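Local coordinates for protein polysaccharide Lyase Family 6 (Bacteroides cellulosilyticus, PDB 6QPS) that binds calcium and is an alginate lyase specific for mannuronic acid, from a human gut bacterium, at residues K108-Q120 and M132-K145. Residues are numbered along the deposited sequence; the frame is centred on the assembly and turned at random.
Sequences KAWAIGHDMIDFQ and MTRCVIDECNDPQK
K145 NZ reaches the backbone of 108-120 at G113 O, a 3.2 Å hydrogen bond made in the carbonyl plane. K145 NZ also forms a salt bridge with D142 OD2 at 2.9 Å, using the anti lone pair of that oxygen, and a further salt bridge with E154. A bend at the last torsion of K145 (chi4 90°) turns NZ to G113 O. Water 1 bridges A111 O and D142 OD2. D142 OD1 takes the backbone N of Q144 in an Asx turn, so both carboxylate oxygens are engaged. Further back along the chain, K108 N and A109 N make weak bonds to D138 O and C140 SG. The segments belong to neighbouring coils of the right-handed parallel beta-helix of this lyase family, where strand 99-111 runs parallel to strand 131-138. W110 lies over the turn that starts at D142. P143 CD sits over the centre of its six-membered ring, 3.4 Å from the centroid, and D142 CA covers the same face nearer the rim; both are CH-pi contacts. The D142 carboxylate plane is nearly parallel to the indole, 14° apart, over its CD1 side. A serine in place of W110 would probably leave P143 and D142 without their aromatic cover and open a gap beside the turn. Inside the coil, M116 CE meets I137 CG2 at 3.9 Å. I117 touches I137 and M132 tip to tip, and M132 CE lies at the edge of the F119 ring.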
# COMPACT_ATOMS: atom_id res chain seq x y z
N LYS A 108 -11.56 0.85 -18.72
CA LYS A 108 -12.21 -0.35 -19.24
C LYS A 108 -11.28 -1.11 -20.19
O LYS A 108 -11.67 -1.60 -21.24
CB LYS A 108 -13.57 -0.03 -19.86
CG LYS A 108 -14.58 0.37 -18.78
CD LYS A 108 -16.01 0.62 -19.29
CE LYS A 108 -16.93 0.84 -18.08
NZ LYS A 108 -18.37 1.12 -18.39
N ALA A 109 -10.01 -1.20 -19.79
CA ALA A 109 -9.07 -2.18 -20.31
C ALA A 109 -8.97 -3.31 -19.29
O ALA A 109 -9.43 -3.17 -18.16
CB ALA A 109 -7.69 -1.54 -20.47
N TRP A 110 -8.40 -4.44 -19.69
CA TRP A 110 -8.25 -5.54 -18.75
C TRP A 110 -7.18 -6.51 -19.24
O TRP A 110 -6.82 -6.53 -20.42
CB TRP A 110 -9.57 -6.30 -18.53
CG TRP A 110 -10.14 -6.91 -19.78
CD1 TRP A 110 -9.85 -8.14 -20.28
CD2 TRP A 110 -11.09 -6.33 -20.67
NE1 TRP A 110 -10.55 -8.36 -21.44
CE2 TRP A 110 -11.33 -7.26 -21.70
CE3 TRP A 110 -11.78 -5.11 -20.69
CZ2 TRP A 110 -12.22 -7.02 -22.74
CZ3 TRP A 110 -12.67 -4.87 -21.73
CH2 TRP A 110 -12.87 -5.82 -22.74
N ALA A 111 -6.71 -7.34 -18.31
CA ALA A 111 -5.63 -8.28 -18.61
C ALA A 111 -6.10 -9.44 -19.46
O ALA A 111 -7.15 -10.05 -19.21
CB ALA A 111 -5.07 -8.84 -17.31
N ILE A 112 -5.30 -9.77 -20.47
CA ILE A 112 -5.52 -10.99 -21.24
C ILE A 112 -5.44 -12.21 -20.33
O ILE A 112 -6.32 -13.08 -20.34
CB ILE A 112 -4.57 -11.07 -22.44
CG1 ILE A 112 -5.04 -10.08 -23.52
CG2 ILE A 112 -4.56 -12.51 -23.01
CD1 ILE A 112 -4.08 -9.94 -24.69
N GLY A 113 -4.39 -12.28 -19.53
CA GLY A 113 -4.28 -13.32 -18.52
C GLY A 113 -4.31 -12.75 -17.11
O GLY A 113 -5.32 -12.18 -16.69
N HIS A 114 -3.22 -12.93 -16.37
CA HIS A 114 -3.17 -12.57 -14.95
C HIS A 114 -2.73 -11.14 -14.71
O HIS A 114 -3.12 -10.57 -13.69
CB HIS A 114 -2.18 -13.51 -14.23
CG HIS A 114 -2.20 -13.40 -12.73
ND1 HIS A 114 -1.41 -12.51 -12.03
CD2 HIS A 114 -2.92 -14.07 -11.80
CE1 HIS A 114 -1.65 -12.63 -10.74
NE2 HIS A 114 -2.56 -13.58 -10.57
N ASP A 115 -1.93 -10.55 -15.60
CA ASP A 115 -1.21 -9.31 -15.32
C ASP A 115 -1.45 -8.30 -16.43
O ASP A 115 -1.03 -8.52 -17.57
CB ASP A 115 0.29 -9.59 -15.14
CG ASP A 115 0.55 -10.70 -14.15
OD1 ASP A 115 0.14 -10.53 -12.98
OD2 ASP A 115 1.12 -11.74 -14.54
N MET A 116 -2.09 -7.18 -16.11
CA MET A 116 -2.41 -6.20 -17.14
C MET A 116 -1.17 -5.42 -17.58
O MET A 116 -0.88 -5.34 -18.78
CB MET A 116 -3.51 -5.26 -16.67
CG MET A 116 -4.09 -4.41 -17.81
SD MET A 116 -5.50 -3.37 -17.33
CE MET A 116 -4.67 -2.09 -16.41
N ILE A 117 -0.45 -4.84 -16.62
CA ILE A 117 0.78 -4.06 -16.86
C ILE A 117 1.87 -4.66 -15.96
O ILE A 117 1.69 -4.74 -14.74
CB ILE A 117 0.59 -2.57 -16.53
CG1 ILE A 117 -0.56 -1.96 -17.35
CG2 ILE A 117 1.90 -1.80 -16.73
CD1 ILE A 117 -0.89 -0.51 -16.95
N ASP A 118 3.00 -5.05 -16.56
CA ASP A 118 4.06 -5.78 -15.86
C ASP A 118 5.41 -5.19 -16.27
O ASP A 118 5.63 -4.90 -17.45
CB ASP A 118 3.98 -7.27 -16.20
CG ASP A 118 4.67 -8.17 -15.19
OD1 ASP A 118 5.21 -7.70 -14.17
OD2 ASP A 118 4.66 -9.40 -15.45
N PHE A 119 6.30 -5.05 -15.30
CA PHE A 119 7.63 -4.45 -15.49
C PHE A 119 8.72 -5.50 -15.75
O PHE A 119 9.88 -5.37 -15.30
CB PHE A 119 7.97 -3.55 -14.29
CG PHE A 119 7.30 -2.17 -14.32
CD1 PHE A 119 5.93 -2.02 -14.14
CD2 PHE A 119 8.05 -1.01 -14.51
CE1 PHE A 119 5.33 -0.76 -14.17
CE2 PHE A 119 7.43 0.26 -14.52
CZ PHE A 119 6.07 0.36 -14.37
N GLN A 120 8.37 -6.53 -16.52
CA GLN A 120 9.27 -7.59 -16.93
C GLN A 120 8.84 -8.07 -18.31
O GLN A 120 7.64 -8.13 -18.62
CB GLN A 120 9.19 -8.76 -15.93
CG GLN A 120 10.00 -9.99 -16.27
CD GLN A 120 9.83 -11.10 -15.25
OE1 GLN A 120 10.79 -11.49 -14.59
NE2 GLN A 120 8.62 -11.64 -15.14
N MET A 132 6.02 5.27 -14.19
CA MET A 132 4.66 5.55 -14.63
C MET A 132 4.16 6.74 -13.81
O MET A 132 4.09 6.65 -12.58
CB MET A 132 3.77 4.32 -14.43
CG MET A 132 2.31 4.56 -14.71
SD MET A 132 1.24 3.21 -14.10
CE MET A 132 1.80 1.87 -15.09
N THR A 133 3.84 7.85 -14.48
CA THR A 133 3.50 9.09 -13.81
C THR A 133 2.27 9.73 -14.44
O THR A 133 2.10 9.74 -15.67
CB THR A 133 4.70 10.05 -13.77
OG1 THR A 133 4.38 11.17 -12.96
CG2 THR A 133 5.11 10.55 -15.16
N ARG A 134 1.39 10.27 -13.59
CA ARG A 134 0.21 11.01 -14.05
C ARG A 134 -0.66 10.16 -14.97
O ARG A 134 -1.27 10.68 -15.91
CB ARG A 134 0.59 12.32 -14.75
CG ARG A 134 1.54 13.18 -13.95
CD ARG A 134 1.75 14.55 -14.60
NE ARG A 134 2.14 14.47 -16.01
CZ ARG A 134 3.38 14.48 -16.46
NH1 ARG A 134 4.41 14.53 -15.63
NH2 ARG A 134 3.61 14.42 -17.77
N CYS A 135 -0.78 8.88 -14.66
CA CYS A 135 -1.66 7.97 -15.38
C CYS A 135 -2.85 7.60 -14.51
O CYS A 135 -2.82 7.69 -13.28
CB CYS A 135 -0.91 6.70 -15.80
SG CYS A 135 0.33 6.99 -17.08
N VAL A 136 -3.93 7.18 -15.17
CA VAL A 136 -5.13 6.69 -14.51
C VAL A 136 -5.37 5.24 -14.91
O VAL A 136 -5.22 4.88 -16.09
CB VAL A 136 -6.34 7.56 -14.89
CG1 VAL A 136 -7.65 6.90 -14.44
CG2 VAL A 136 -6.25 8.97 -14.33
N ILE A 137 -5.77 4.42 -13.94
CA ILE A 137 -6.37 3.11 -14.20
C ILE A 137 -7.72 3.11 -13.48
O ILE A 137 -7.78 3.16 -12.24
CB ILE A 137 -5.49 1.96 -13.71
CG1 ILE A 137 -4.09 2.02 -14.31
CG2 ILE A 137 -6.16 0.61 -14.06
CD1 ILE A 137 -3.15 0.86 -13.89
N ASP A 138 -8.81 3.06 -14.25
CA ASP A 138 -10.16 3.15 -13.71
C ASP A 138 -11.04 2.12 -14.40
O ASP A 138 -11.01 2.01 -15.64
CB ASP A 138 -10.74 4.56 -13.93
CG ASP A 138 -12.11 4.76 -13.26
OD1 ASP A 138 -12.42 4.10 -12.27
OD2 ASP A 138 -12.91 5.58 -13.75
N GLU A 139 -11.78 1.33 -13.61
CA GLU A 139 -12.79 0.39 -14.15
C GLU A 139 -12.16 -0.64 -15.10
O GLU A 139 -12.81 -1.08 -16.06
CB GLU A 139 -13.94 1.12 -14.86
CG GLU A 139 -14.71 2.10 -13.99
CD GLU A 139 -15.68 1.44 -13.03
OE1 GLU A 139 -15.78 0.20 -13.01
OE2 GLU A 139 -16.37 2.19 -12.29
N CYS A 140 -10.93 -1.06 -14.84
CA CYS A 140 -10.21 -1.96 -15.76
C CYS A 140 -10.46 -3.41 -15.36
O CYS A 140 -9.56 -4.14 -14.90
CB CYS A 140 -8.74 -1.59 -15.81
SG CYS A 140 -8.38 -0.14 -16.88
N ASN A 141 -11.70 -3.85 -15.58
CA ASN A 141 -12.20 -5.14 -15.13
C ASN A 141 -12.61 -6.01 -16.32
O ASN A 141 -13.43 -5.60 -17.14
CB ASN A 141 -13.38 -4.91 -14.18
CG ASN A 141 -13.00 -4.06 -12.98
OD1 ASN A 141 -12.10 -4.43 -12.22
ND2 ASN A 141 -13.67 -2.93 -12.80
N ASP A 142 -12.04 -7.21 -16.40
CA ASP A 142 -12.35 -8.15 -17.48
C ASP A 142 -13.81 -8.54 -17.40
O ASP A 142 -14.24 -9.11 -16.38
CB ASP A 142 -11.47 -9.39 -17.31
CG ASP A 142 -11.59 -10.38 -18.45
OD1 ASP A 142 -12.52 -10.25 -19.28
OD2 ASP A 142 -10.73 -11.30 -18.52
N PRO A 143 -14.60 -8.29 -18.44
CA PRO A 143 -16.01 -8.73 -18.40
C PRO A 143 -16.18 -10.23 -18.25
O PRO A 143 -17.26 -10.68 -17.83
CB PRO A 143 -16.58 -8.24 -19.74
CG PRO A 143 -15.59 -7.28 -20.31
CD PRO A 143 -14.25 -7.64 -19.72
N GLN A 144 -15.17 -11.02 -18.60
CA GLN A 144 -15.24 -12.48 -18.52
C GLN A 144 -14.72 -13.03 -17.20
O GLN A 144 -14.75 -14.25 -17.00
CB GLN A 144 -14.46 -13.10 -19.69
CG GLN A 144 -15.09 -12.84 -21.05
CD GLN A 144 -16.53 -13.31 -21.14
OE1 GLN A 144 -16.88 -14.37 -20.63
NE2 GLN A 144 -17.37 -12.51 -21.78
N LYS A 145 -14.24 -12.17 -16.31
CA LYS A 145 -13.92 -12.56 -14.95
C LYS A 145 -15.05 -12.07 -14.04
O LYS A 145 -15.68 -11.04 -14.30
CB LYS A 145 -12.58 -11.96 -14.51
CG LYS A 145 -11.38 -12.40 -15.36
CD LYS A 145 -10.05 -11.89 -14.80
CE LYS A 145 -8.86 -12.39 -15.60
NZ LYS A 145 -8.46 -11.48 -16.73
O HOH W 1 -9.06 -11.44 -20.88